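Local coordinates for glucosidase (Croceicoccus marinus, PDB 5Z3K), which probably hydrolyses O-glycosidic bonds as a beta-glucosidase of glycoside hydrolase family 39, at residues A[11-16]-A[426-431]; A[61-66]-A[107-112]. All blocks are in the same frame, centred on the assembly; numbering follows the deposited sequence.

Contact 1 (A[11-16]-A[426-431])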
loop_
_atom_site.group_PDB
_atom_site.type_symbol
_atom_site.label_atom_id
_atom_site.label_comp_id
_atom_site.label_asym_id
_atom_site.label_seq_id
_atom_site.Cartn_x
_atom_site.Cartn_y
_atom_site.Cartn_z
ATOM N N VAL A 11 13.023 24.503 2.272
ATOM C CA VAL A 11 12.909 23.564 3.381
ATOM C C VAL A 11 13.632 24.144 4.586
ATOM O O VAL A 11 14.748 24.657 4.455
ATOM C CB VAL A 11 13.510 22.195 3.013
ATOM C CG1 VAL A 11 13.727 21.336 4.267
ATOM C CG2 VAL A 11 12.629 21.486 2.004
ATOM N N ASN A 12 12.995 24.081 5.750
ATOM C CA ASN A 12 13.662 24.353 7.020
ATOM C C ASN A 12 14.031 23.005 7.627
ATOM O O ASN A 12 13.158 22.282 8.116
ATOM C CB ASN A 12 12.771 25.155 7.974
ATOM C CG ASN A 12 13.531 25.647 9.206
ATOM O OD1 ASN A 12 14.464 24.992 9.675
ATOM N ND2 ASN A 12 13.125 26.803 9.741
ATOM N N ALA A 13 15.320 22.679 7.610
ATOM C CA ALA A 13 15.804 21.378 8.057
ATOM C C ALA A 13 16.068 21.311 9.558
ATOM O O ALA A 13 16.465 20.255 10.054
ATOM C CB ALA A 13 17.080 21.007 7.293
ATOM N N GLY A 14 15.819 22.388 10.296
ATOM C CA GLY A 14 16.202 22.444 11.693
ATOM C C GLY A 14 15.066 22.300 12.677
ATOM O O GLY A 14 15.298 22.299 13.888
ATOM N N GLU A 15 13.837 22.193 12.187
ATOM C CA GLU A 15 12.734 22.020 13.116
ATOM C C GLU A 15 11.649 21.130 12.527
ATOM O O GLU A 15 11.109 21.411 11.445
ATOM C CB GLU A 15 12.145 23.365 13.512
ATOM C CG GLU A 15 11.696 24.201 12.342
ATOM C CD GLU A 15 11.391 25.616 12.756
ATOM O OE1 GLU A 15 11.915 26.042 13.811
ATOM O OE2 GLU A 15 10.627 26.292 12.030
ATOM N N PRO A 16 11.287 20.063 13.217
ATOM C CA PRO A 16 10.211 19.214 12.713
ATOM C C PRO A 16 8.872 19.925 12.819
ATOM O O PRO A 16 8.614 20.664 13.772
ATOM C CB PRO A 16 10.275 17.982 13.621
ATOM C CG PRO A 16 10.894 18.467 14.874
ATOM C CD PRO A 16 11.807 19.601 14.517
ATOM N N LEU A 426 15.887 24.609 -5.034
ATOM C CA LEU A 426 15.482 24.167 -3.706
ATOM C C LEU A 426 16.466 24.722 -2.689
ATOM O O LEU A 426 17.659 24.427 -2.767
ATOM C CB LEU A 426 15.452 22.630 -3.635
ATOM C CG LEU A 426 15.467 21.996 -2.238
ATOM C CD1 LEU A 426 14.181 22.343 -1.468
ATOM C CD2 LEU A 426 15.654 20.470 -2.324
ATOM N N GLU A 427 15.985 25.505 -1.725
ATOM C CA GLU A 427 16.857 26.056 -0.692
ATOM C C GLU A 427 16.570 25.368 0.637
ATOM O O GLU A 427 15.450 25.449 1.159
ATOM C CB GLU A 427 16.682 27.569 -0.557
ATOM C CG GLU A 427 17.536 28.167 0.558
ATOM C CD GLU A 427 17.844 29.644 0.362
ATOM O OE1 GLU A 427 17.557 30.196 -0.723
ATOM O OE2 GLU A 427 18.391 30.251 1.303
ATOM N N ILE A 428 17.580 24.703 1.189
ATOM C CA ILE A 428 17.475 24.041 2.479
ATOM C C ILE A 428 18.268 24.860 3.486
ATOM O O ILE A 428 19.480 25.032 3.338
ATOM C CB ILE A 428 17.989 22.594 2.426
ATOM C CG1 ILE A 428 17.341 21.820 1.273
ATOM C CG2 ILE A 428 17.711 21.904 3.737
ATOM C CD1 ILE A 428 18.261 21.588 0.080
ATOM N N GLY A 429 17.593 25.363 4.508
ATOM C CA GLY A 429 18.268 26.139 5.524
ATOM C C GLY A 429 18.279 25.452 6.873
ATOM O O GLY A 429 17.547 24.484 7.089
ATOM N N HIS A 430 19.134 25.943 7.775
ATOM C CA HIS A 430 19.193 25.482 9.160
ATOM C C HIS A 430 19.459 23.979 9.265
ATOM O O HIS A 430 18.794 23.268 10.022
ATOM C CB HIS A 430 17.909 25.849 9.906
ATOM C CG HIS A 430 17.614 27.313 9.898
ATOM N ND1 HIS A 430 18.336 28.219 10.643
ATOM C CD2 HIS A 430 16.686 28.032 9.225
ATOM C CE1 HIS A 430 17.859 29.434 10.438
ATOM N NE2 HIS A 430 16.858 29.349 9.580
ATOM N N LEU A 431 20.444 23.494 8.510
ATOM C CA LEU A 431 20.833 22.097 8.643
ATOM C C LEU A 431 21.125 21.812 10.114
ATOM O O LEU A 431 21.813 22.613 10.765
ATOM C CB LEU A 431 22.050 21.764 7.780
ATOM C CG LEU A 431 21.795 21.757 6.269
ATOM C CD1 LEU A 431 23.082 21.525 5.474
ATOM C CD2 LEU A 431 20.752 20.720 5.908
#

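Contact 2 (A[61-66]-A[107-112])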
loop_
_atom_site.group_PDB
_atom_site.type_symbol
_atom_site.label_atom_id
_atom_site.label_comp_id
_atom_site.label_asym_id
_atom_site.label_seq_id
_atom_site.Cartn_x
_atom_site.Cartn_y
_atom_site.Cartn_z
ATOM N N SER A 61 -1.310 -18.182 0.357
ATOM C CA SER A 61 -1.548 -18.209 1.805
ATOM C C SER A 61 -3.025 -18.011 2.101
ATOM O O SER A 61 -3.413 -17.225 2.971
ATOM C CB SER A 61 -0.728 -17.137 2.525
ATOM O OG SER A 61 0.648 -17.300 2.236
ATOM N N ARG A 62 -3.865 -18.739 1.373
ATOM C CA ARG A 62 -5.308 -18.607 1.471
ATOM C C ARG A 62 -5.879 -19.673 2.396
ATOM O O ARG A 62 -5.375 -20.797 2.471
ATOM C CB ARG A 62 -5.952 -18.720 0.087
ATOM C CG ARG A 62 -5.452 -17.697 -0.908
ATOM C CD ARG A 62 -5.934 -16.312 -0.558
ATOM N NE ARG A 62 -5.434 -15.362 -1.545
ATOM C CZ ARG A 62 -5.958 -15.174 -2.756
ATOM N NH1 ARG A 62 -7.034 -15.854 -3.150
ATOM N NH2 ARG A 62 -5.407 -14.285 -3.573
ATOM N N LEU A 63 -6.936 -19.304 3.113
ATOM C CA LEU A 63 -7.708 -20.263 3.898
ATOM C C LEU A 63 -8.900 -20.644 3.025
ATOM O O LEU A 63 -9.963 -20.027 3.099
ATOM C CB LEU A 63 -8.139 -19.675 5.239
ATOM C CG LEU A 63 -9.029 -20.630 6.051
ATOM C CD1 LEU A 63 -8.319 -21.962 6.230
ATOM C CD2 LEU A 63 -9.432 -20.039 7.398
ATOM N N ASP A 64 -8.705 -21.638 2.158
ATOM C CA ASP A 64 -9.767 -21.999 1.233
ATOM C C ASP A 64 -10.910 -22.675 1.989
ATOM O O ASP A 64 -10.708 -23.317 3.024
ATOM C CB ASP A 64 -9.240 -22.906 0.118
ATOM C CG ASP A 64 -10.048 -22.778 -1.176
ATOM O OD1 ASP A 64 -10.897 -21.869 -1.273
ATOM O OD2 ASP A 64 -9.829 -23.575 -2.115
ATOM N N THR A 65 -12.125 -22.477 1.486
ATOM C CA THR A 65 -13.325 -22.967 2.148
ATOM C C THR A 65 -13.778 -24.320 1.614
ATOM O O THR A 65 -14.792 -24.847 2.073
ATOM C CB THR A 65 -14.460 -21.945 2.019
ATOM O OG1 THR A 65 -14.555 -21.502 0.662
ATOM C CG2 THR A 65 -14.193 -20.745 2.923
ATOM N N ILE A 66 -13.070 -24.877 0.641
ATOM C CA ILE A 66 -13.191 -26.274 0.268
ATOM C C ILE A 66 -11.800 -26.892 0.393
ATOM O O ILE A 66 -10.811 -26.196 0.632
ATOM C CB ILE A 66 -13.759 -26.457 -1.150
ATOM C CG1 ILE A 66 -12.817 -25.811 -2.175
ATOM C CG2 ILE A 66 -15.179 -25.879 -1.244
ATOM C CD1 ILE A 66 -13.331 -25.831 -3.591
ATOM N N PHE A 107 -2.420 -9.733 7.372
ATOM C CA PHE A 107 -2.712 -11.086 6.924
ATOM C C PHE A 107 -4.164 -11.146 6.471
ATOM O O PHE A 107 -5.082 -11.019 7.288
ATOM C CB PHE A 107 -2.431 -12.100 8.029
ATOM C CG PHE A 107 -2.320 -13.506 7.528
ATOM C CD1 PHE A 107 -3.451 -14.192 7.094
ATOM C CD2 PHE A 107 -1.085 -14.130 7.452
ATOM C CE1 PHE A 107 -3.353 -15.476 6.611
ATOM C CE2 PHE A 107 -0.980 -15.418 6.972
ATOM C CZ PHE A 107 -2.116 -16.093 6.550
ATOM N N THR A 108 -4.373 -11.357 5.174
ATOM C CA THR A 108 -5.719 -11.398 4.621
ATOM C C THR A 108 -6.251 -12.827 4.711
ATOM O O THR A 108 -5.666 -13.755 4.141
ATOM C CB THR A 108 -5.755 -10.901 3.176
ATOM O OG1 THR A 108 -5.213 -9.571 3.108
ATOM C CG2 THR A 108 -7.196 -10.859 2.657
ATOM N N ILE A 109 -7.358 -12.982 5.423
ATOM C CA ILE A 109 -8.099 -14.241 5.520
ATOM C C ILE A 109 -9.078 -14.303 4.349
ATOM O O ILE A 109 -10.077 -13.577 4.329
ATOM C CB ILE A 109 -8.840 -14.333 6.863
ATOM C CG1 ILE A 109 -7.839 -14.219 8.025
ATOM C CG2 ILE A 109 -9.675 -15.626 6.950
ATOM C CD1 ILE A 109 -8.463 -13.990 9.378
ATOM N N ALA A 110 -8.811 -15.180 3.381
ATOM C CA ALA A 110 -9.652 -15.271 2.189
ATOM C C ALA A 110 -9.549 -16.658 1.578
ATOM O O ALA A 110 -8.552 -17.365 1.761
ATOM C CB ALA A 110 -9.259 -14.220 1.143
ATOM N N SER A 111 -10.585 -17.033 0.820
ATOM C CA SER A 111 -10.571 -18.302 0.107
ATOM C C SER A 111 -9.664 -18.202 -1.119
ATOM O O SER A 111 -9.018 -17.177 -1.373
ATOM C CB SER A 111 -11.990 -18.709 -0.304
ATOM O OG SER A 111 -12.445 -17.911 -1.389
ATOM N N GLU A 112 -9.616 -19.288 -1.896
ATOM C CA GLU A 112 -8.783 -19.359 -3.098
ATOM C C GLU A 112 -9.481 -18.678 -4.281
ATOM O O GLU A 112 -9.833 -19.291 -5.292
ATOM C CB GLU A 112 -8.432 -20.810 -3.409
ATOM C CG GLU A 112 -7.441 -20.983 -4.534
ATOM C CD GLU A 112 -6.270 -20.018 -4.432
ATOM O OE1 GLU A 112 -6.087 -19.203 -5.354
ATOM O OE2 GLU A 112 -5.539 -20.084 -3.421
HETATM O O HOH W 1 -6.074 -16.428 4.124
HETATM O O HOH W 2 -3.318 -14.425 2.996
#

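Contact 1 (A[11-16]-A[426-431])
Val11 and Ile428 form a parallel bridge and lay their side chains side by side: Val11 N donates to Glu427 O (2.8 Å), and Gly429 N to Val11 O (2.9 Å). Ala13 N continues the ladder to Gly429 O. On the buried face small and branched residues fit closely. CG2 of Ile428, anti to the backbone N, approaches Ala13 CB at 3.7 Å, while Val11 CG2 meets Leu426 CD1 at 3.9 Å. The other face is polar. There the amide of Asn12 lies obliquely by the His430 ring, planes 24° apart, with Asn12 OD1 3.6 Å from His430 CB. The same OD1 accepts from Gly14 N at 3.0 Å, in the carbonyl plane, closing an Asx turn at the chain's corner. An alanine in place of Asn12 would probably leave Gly14 N without that acceptor and the His430 ring without its flat neighbour, freeing the corner to shift. Gly14 suits its place, since a CB there would fall 2.7 Å from His430 O. Ile349 and Ala361 border Val11, and Ile480 lies against Ile428 and Leu431. Strand 6-13 sits between strands 345-350 and 423-429, with Ile370 of strand 369-376 against Ala13 and Ile372 against Leu426 and Ile428.

Contact 2 (A[61-66]-A[107-112])
Asp64 and Glu112 meet through a carboxylate and a backbone amide: Glu112 N donates to Asp64 OD1 (2.9 Å), approaching from above the carboxylate plane. Thr65 N adds a weak bond to the same oxygen, and Asn116 ND2 a further one, so three N-H groups grip OD1. An aspartate suits this place because its short arm, with CG anti to the backbone N (chi1 -153°), reaches the main chain.

Arg62 supplies the other side-chain bond. A bend at chi2 (-70°) lays CD against Ser111 O, and NH1 bonds the same oxygen at 3.0 Å, in the plane of that carbonyl. NH2 is held by Tyr57 O. The carboxylate of Glu112 lies nearly parallel to the guanidinium, planes 6° apart, but its OE1 is 4.1 Å from Arg62 NH1 and well out of the guanidinium plane, so their polar ends are linked by charge alone, while OE2 rests on Arg62 CG (3.5 Å); OE1 is instead bonded to His311 ND1.

Between the backbones, Leu63 N makes a weak bond to Ala110 O (2.9 Å). One water donates to Ser61 O and, at 2.7 Å from the water O, to Thr108 O, and accepts from Ala110 N and, weakly, Leu63 N, bridging the two backbones.

Apolar contact is slight: Leu63 CD2 stands 4.4 Å from Ile109 CG2, both side chains turning to Tyr126 of helix 123-138.

The contact is largely buried, and its directed interactions are polar; it joins the end of barrel strand 104-109 to the loop after strand 53-55. Arg62 would probably offset part of the charge of Glu112, while the N-H groups on OD1 would stabilise that of Asp64, pairings well suited to fixing irregular chain at the mouth of a beta/alpha barrel.

In the fold
The two contacts belong to different parts of the enzyme, with centres 48 Å apart and nearest atoms about 31 Å apart, on opposite sides of the chain's centre. Contact 1 pairs an early strand with one some 410 residues later, and all eight strands of the parallel barrel lie between them, tying the chain's start into a mixed sheet built mostly from its later part. Contact 2 spans a shorter length of chain, about 41 residues, joining loop and strand end on the barrel at the strands' C-terminal side, where active sites of this fold lie. A glycerol, probably from the crystallisation liquor, is hydrogen-bonded to Thr65 O, about 4 Å from that residue's side chain, and may mark a pocket.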